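Local structure of AclR protein (Streptomyces galilaeus, 2GEY) at the interface of chains A and B. The protein is a putative hydroxylase of the SnoaL-like family that probably modifies an aromatic polyketide intermediate during antibiotic biosynthesis. Residues are numbered along the deposited sequence; one frame, centred on the assembly and turned at random. Chains: chain A/B, AclR protein.

Contact 1: the interface of chains A and B. Residues chain A 67, 78, 102-104, 120, 122; chain B 39, 104, 106, 118, 120.
A:Val104 and B:Val104 meet tip to tip at the apolar centre, A:Val104 CB lying 3.8 Å from the methyl B:Val104 CG2. The two valines of each chain interleave: A:Val104 CG2 also packs on B:Val120 CG2, and A:Val120 CG2 on B:Val104 CG2. Beyond this core the methyl B:Val120 CG2 rests against the aliphatic stretch of A:Arg78, 3.8 Å from A:Arg78 CD.

As in many subunit contacts, polar groups ring the apolar centre. With CG anti to the backbone N (chi1 -179°) and a bend at chi3, A:Arg78 lays its guanidinium almost parallel to the indole of B:Trp118, the planes 18° apart. A:Arg78 NH2 sits over the five-membered ring of B:Trp118, offset toward the rim, 3.3 Å from the centroid in a cation-pi contact. In the guanidinium plane A:Arg78 NE makes a nearly straight salt bridge of 3.0 Å to B:Glu106 OE1, arriving from above the carboxylate plane. A:Ser67 OG also donates to B:Glu106 OE1 at 2.8 Å, from the syn side, so two donors grip one atom. Waters link A:Arg78 NH1 to B:Asp39 OD1 and NH2 to B:Glu106 OE2. At the end of the rim away from B:Glu106, B:Asp39 OD2 lies in the plane of the A:His102 ring at its edge, the carboxylate turned 87° to it.

Strands 98-110 and 113-122 of both chains supply the core, with strands 62-71 and 74-84 of chain A flanking it.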
loop_
_atom_site.group_PDB
_atom_site.type_symbol
_atom_site.label_atom_id
_atom_site.label_comp_id
_atom_site.label_asym_id
_atom_site.label_seq_id
_atom_site.Cartn_x
_atom_site.Cartn_y
_atom_site.Cartn_z
ATOM N N SER A 67 9.927 -7.589 2.436
ATOM C CA SER A 67 11.046 -6.688 2.665
ATOM C C SER A 67 10.994 -6.137 4.080
ATOM O O SER A 67 9.929 -6.001 4.668
ATOM C CB SER A 67 11.049 -5.533 1.650
ATOM O OG SER A 67 10.204 -4.472 2.066
ATOM N N ARG A 78 7.256 -4.914 4.676
ATOM C CA ARG A 78 6.278 -5.141 3.625
ATOM C C ARG A 78 5.939 -6.629 3.675
ATOM O O ARG A 78 6.816 -7.486 3.512
ATOM C CB ARG A 78 6.842 -4.746 2.259
ATOM C CG ARG A 78 5.845 -4.943 1.117
ATOM C CD ARG A 78 6.251 -4.200 -0.150
ATOM N NE ARG A 78 7.629 -4.490 -0.545
ATOM C CZ ARG A 78 8.009 -5.543 -1.260
ATOM N NH1 ARG A 78 7.139 -6.430 -1.690
ATOM N NH2 ARG A 78 9.282 -5.703 -1.556
ATOM N N HIS A 102 -2.068 -7.585 1.378
ATOM C CA HIS A 102 -0.726 -7.017 1.429
ATOM C C HIS A 102 -0.755 -5.828 2.343
ATOM O O HIS A 102 -1.745 -5.101 2.396
ATOM C CB HIS A 102 -0.277 -6.602 0.027
ATOM C CG HIS A 102 -0.444 -7.686 -0.990
ATOM N ND1 HIS A 102 0.514 -8.649 -1.215
ATOM C CD2 HIS A 102 -1.484 -7.991 -1.803
ATOM C CE1 HIS A 102 0.080 -9.489 -2.136
ATOM N NE2 HIS A 102 -1.128 -9.109 -2.515
ATOM N N LEU A 103 0.322 -5.622 3.085
ATOM C CA LEU A 103 0.390 -4.480 3.982
ATOM C C LEU A 103 1.824 -4.054 4.223
ATOM O O LEU A 103 2.749 -4.821 3.981
ATOM C CB LEU A 103 -0.291 -4.825 5.307
ATOM C CG LEU A 103 0.251 -6.069 6.022
ATOM C CD1 LEU A 103 1.251 -5.685 7.081
ATOM C CD2 LEU A 103 -0.871 -6.889 6.632
ATOM N N VAL A 104 1.980 -2.827 4.699
ATOM C CA VAL A 104 3.241 -2.356 5.227
ATOM C C VAL A 104 2.967 -1.941 6.665
ATOM O O VAL A 104 2.014 -1.203 6.945
ATOM C CB VAL A 104 3.841 -1.184 4.418
ATOM C CG1 VAL A 104 5.085 -0.620 5.131
ATOM C CG2 VAL A 104 4.192 -1.640 3.018
ATOM N N VAL A 120 -0.376 0.473 6.484
ATOM C CA VAL A 120 -1.042 0.734 5.221
ATOM C C VAL A 120 -1.423 -0.635 4.696
ATOM O O VAL A 120 -0.552 -1.450 4.361
ATOM C CB VAL A 120 -0.130 1.475 4.223
ATOM C CG1 VAL A 120 -0.808 1.597 2.868
ATOM C CG2 VAL A 120 0.259 2.844 4.763
ATOM N N ASN A 122 -3.556 -3.003 2.064
ATOM C CA ASN A 122 -4.257 -3.223 0.816
ATOM C C ASN A 122 -5.052 -4.512 0.892
ATOM O O ASN A 122 -4.496 -5.601 0.687
ATOM C CB ASN A 122 -3.281 -3.307 -0.360
ATOM C CG ASN A 122 -3.970 -3.695 -1.650
ATOM O OD1 ASN A 122 -5.162 -3.462 -1.804
ATOM N ND2 ASN A 122 -3.232 -4.306 -2.574
ATOM N N ASP B 39 2.645 -8.448 -5.466
ATOM C CA ASP B 39 3.588 -9.535 -5.762
ATOM C C ASP B 39 3.547 -10.032 -7.216
ATOM O O ASP B 39 3.986 -11.145 -7.506
ATOM C CB ASP B 39 3.401 -10.702 -4.777
ATOM C CG ASP B 39 3.621 -10.284 -3.332
ATOM O OD1 ASP B 39 4.331 -9.283 -3.093
ATOM O OD2 ASP B 39 3.072 -10.954 -2.438
ATOM N N VAL B 104 2.420 2.985 0.286
ATOM C CA VAL B 104 3.840 2.948 0.555
ATOM C C VAL B 104 4.502 2.576 -0.760
ATOM O O VAL B 104 4.113 1.597 -1.393
ATOM C CB VAL B 104 4.220 1.909 1.619
ATOM C CG1 VAL B 104 5.756 1.833 1.757
ATOM C CG2 VAL B 104 3.579 2.249 2.929
ATOM N N GLU B 106 8.203 1.600 -2.403
ATOM C CA GLU B 106 9.560 1.171 -2.088
ATOM C C GLU B 106 10.355 1.140 -3.388
ATOM O O GLU B 106 9.892 0.594 -4.384
ATOM C CB GLU B 106 9.540 -0.192 -1.420
ATOM C CG GLU B 106 10.914 -0.740 -1.038
ATOM C CD GLU B 106 10.846 -2.066 -0.307
ATOM O OE1 GLU B 106 9.737 -2.508 0.078
ATOM O OE2 GLU B 106 11.913 -2.670 -0.103
ATOM N N TRP B 118 8.256 -1.209 -5.811
ATOM C CA TRP B 118 7.171 -1.974 -5.204
ATOM C C TRP B 118 6.184 -0.995 -4.587
ATOM O O TRP B 118 6.590 -0.020 -3.946
ATOM C CB TRP B 118 7.698 -2.858 -4.078
ATOM C CG TRP B 118 8.737 -3.869 -4.433
ATOM C CD1 TRP B 118 8.534 -5.177 -4.750
ATOM C CD2 TRP B 118 10.152 -3.679 -4.418
ATOM N NE1 TRP B 118 9.730 -5.803 -4.969
ATOM C CE2 TRP B 118 10.743 -4.906 -4.766
ATOM C CE3 TRP B 118 10.977 -2.585 -4.145
ATOM C CZ2 TRP B 118 12.122 -5.067 -4.864
ATOM C CZ3 TRP B 118 12.353 -2.744 -4.243
ATOM C CH2 TRP B 118 12.907 -3.977 -4.597
ATOM N N VAL B 120 2.391 -0.721 -2.234
ATOM C CA VAL B 120 1.281 -1.279 -1.490
ATOM C C VAL B 120 0.300 -0.127 -1.354
ATOM O O VAL B 120 0.597 0.858 -0.685
ATOM C CB VAL B 120 1.717 -1.776 -0.094
ATOM C CG1 VAL B 120 0.510 -2.129 0.746
ATOM C CG2 VAL B 120 2.672 -2.966 -0.233
HETATM O O HOH W 1 4.118 -6.716 -1.861
HETATM O O HOH W 2 12.235 -4.813 -1.401
#

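Contact 2: the interface of chains A and B. Residues chain A 80, 102, 122, 124-125; chain B 38-39.
B:Glu38 and B:Asp39, on the loop between strands 33-37 and 40-42 of chain B, press against three strands of chain A, 74-84, 98-110 and 113-122, and against the start of helix 124-129. B:Glu38 is the main intruder, with 115 Å² of its surface hidden by the partner.

Its chain, extended beyond CG, crosses A:Arg124 at about a right angle, yet the carboxylate and guanidinium come out nearly coplanar, 11° apart. A:Arg124, bent at chi3 (68°), shows the familiar bidentate recognition of a carboxylate: A:Arg124 NE donates to B:Glu38 OE2 at 2.9 Å and A:Arg124 NH1 to B:Glu38 OE1 at 2.8 Å. Both bonds are almost straight and use the syn lone pairs, a side-on, two-point grip, the NH1 to OE1 pair being a salt bridge, that should fix the rotation of the carboxylate. A:Asn122 ND2 adds a bond of 3.0 Å to B:Glu38 OE2, staying in its own amide plane but meeting the oxygen from above the carboxylate plane. The other end of this amide, A:Asn122 OD1, accepts from the backbone N of A:Arg124 at 3.0 Å, a second-shell tie that helps orient the amide and may cap the start of helix 124-129. A:Pro125 CG abuts the carboxylate tip to tip.

Nearer its backbone, B:Glu38 covers one face of the A:His102 imidazole, B:Glu38 CA 3.8 Å from the ring centroid in a CH-pi contact. Next to it, the carboxylate of B:Asp39 reaches tip to tip toward A:Thr80, whose OG1 donates to the syn lone pair of B:Asp39 OD2 at 2.6 Å. With A:Thr80 OG1 beside its backbone N and anti to the carbonyl carbon (chi1 -63°), the hydroxyl reaches both B:Asp39 and A:His102 ND1, hydrogen-bonded 3.1 Å from A:Thr80 OG1, steadying the ring.

Loop, sheet and helix start are thus pinned together by charge and shape, which probably helps hold the two subunits in register.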
loop_
_atom_site.group_PDB
_atom_site.type_symbol
_atom_site.label_atom_id
_atom_site.label_comp_id
_atom_site.label_asym_id
_atom_site.label_seq_id
_atom_site.Cartn_x
_atom_site.Cartn_y
_atom_site.Cartn_z
ATOM N N THR A 80 3.083 -9.936 2.894
ATOM C CA THR A 80 1.965 -10.564 2.209
ATOM C C THR A 80 1.353 -11.591 3.149
ATOM O O THR A 80 2.064 -12.427 3.715
ATOM C CB THR A 80 2.424 -11.235 0.908
ATOM O OG1 THR A 80 2.931 -10.226 0.021
ATOM C CG2 THR A 80 1.261 -11.991 0.233
ATOM N N HIS A 102 -2.068 -7.585 1.378
ATOM C CA HIS A 102 -0.726 -7.017 1.429
ATOM C C HIS A 102 -0.755 -5.828 2.343
ATOM O O HIS A 102 -1.745 -5.101 2.396
ATOM C CB HIS A 102 -0.277 -6.602 0.027
ATOM C CG HIS A 102 -0.444 -7.686 -0.990
ATOM N ND1 HIS A 102 0.514 -8.649 -1.215
ATOM C CD2 HIS A 102 -1.484 -7.991 -1.803
ATOM C CE1 HIS A 102 0.080 -9.489 -2.136
ATOM N NE2 HIS A 102 -1.128 -9.109 -2.515
ATOM N N ASN A 122 -3.556 -3.003 2.064
ATOM C CA ASN A 122 -4.257 -3.223 0.816
ATOM C C ASN A 122 -5.052 -4.512 0.892
ATOM O O ASN A 122 -4.496 -5.601 0.687
ATOM C CB ASN A 122 -3.281 -3.307 -0.360
ATOM C CG ASN A 122 -3.970 -3.695 -1.650
ATOM O OD1 ASN A 122 -5.162 -3.462 -1.804
ATOM N ND2 ASN A 122 -3.232 -4.306 -2.574
ATOM N N ARG A 124 -7.583 -5.056 -1.155
ATOM C CA ARG A 124 -8.256 -5.233 -2.444
ATOM C C ARG A 124 -8.465 -6.711 -2.849
ATOM O O ARG A 124 -9.594 -7.103 -3.143
ATOM C CB ARG A 124 -7.535 -4.444 -3.548
ATOM C CG ARG A 124 -8.331 -4.318 -4.846
ATOM C CD ARG A 124 -7.409 -4.136 -6.048
ATOM N NE ARG A 124 -6.641 -5.352 -6.311
ATOM C CZ ARG A 124 -7.114 -6.425 -6.938
ATOM N NH1 ARG A 124 -6.341 -7.490 -7.096
ATOM N NH2 ARG A 124 -8.349 -6.443 -7.433
ATOM N N PRO A 125 -7.400 -7.543 -2.832
ATOM C CA PRO A 125 -7.565 -8.932 -3.279
ATOM C C PRO A 125 -8.530 -9.726 -2.397
ATOM O O PRO A 125 -9.267 -10.584 -2.892
ATOM C CB PRO A 125 -6.150 -9.526 -3.173
ATOM C CG PRO A 125 -5.240 -8.397 -2.956
ATOM C CD PRO A 125 -6.021 -7.275 -2.377
ATOM N N GLU B 38 1.144 -6.104 -5.599
ATOM C CA GLU B 38 0.505 -7.338 -5.148
ATOM C C GLU B 38 1.317 -8.579 -5.548
ATOM O O GLU B 38 0.759 -9.622 -5.907
ATOM C CB GLU B 38 -0.947 -7.417 -5.649
ATOM C CG GLU B 38 -1.777 -6.197 -5.241
ATOM C CD GLU B 38 -3.260 -6.311 -5.573
ATOM O OE1 GLU B 38 -3.687 -7.338 -6.142
ATOM O OE2 GLU B 38 -3.992 -5.358 -5.249
ATOM N N ASP B 39 2.645 -8.448 -5.466
ATOM C CA ASP B 39 3.588 -9.535 -5.762
ATOM C C ASP B 39 3.547 -10.032 -7.216
ATOM O O ASP B 39 3.986 -11.145 -7.506
ATOM C CB ASP B 39 3.401 -10.702 -4.777
ATOM C CG ASP B 39 3.621 -10.284 -3.332
ATOM O OD1 ASP B 39 4.331 -9.283 -3.093
ATOM O OD2 ASP B 39 3.072 -10.954 -2.438
#

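The C-alpha centres of contact 1 and contact 2 are about 7 Å apart, and the two grade into one another through A:His102, A:Asn122 and B:Asp39. Strands 74-84, 98-110 and 113-122 of chain A serve both; contact 1 is mainly sheet against sheet, and in contact 2 the loop of chain B reaches across beside it. Two-fold symmetry repeats each with the chains exchanged, flanking the centre with equivalent polar clusters. An apolar middle framed by directional bonds would suit a stable dimer, although the structure alone does not show the oligomer in solution.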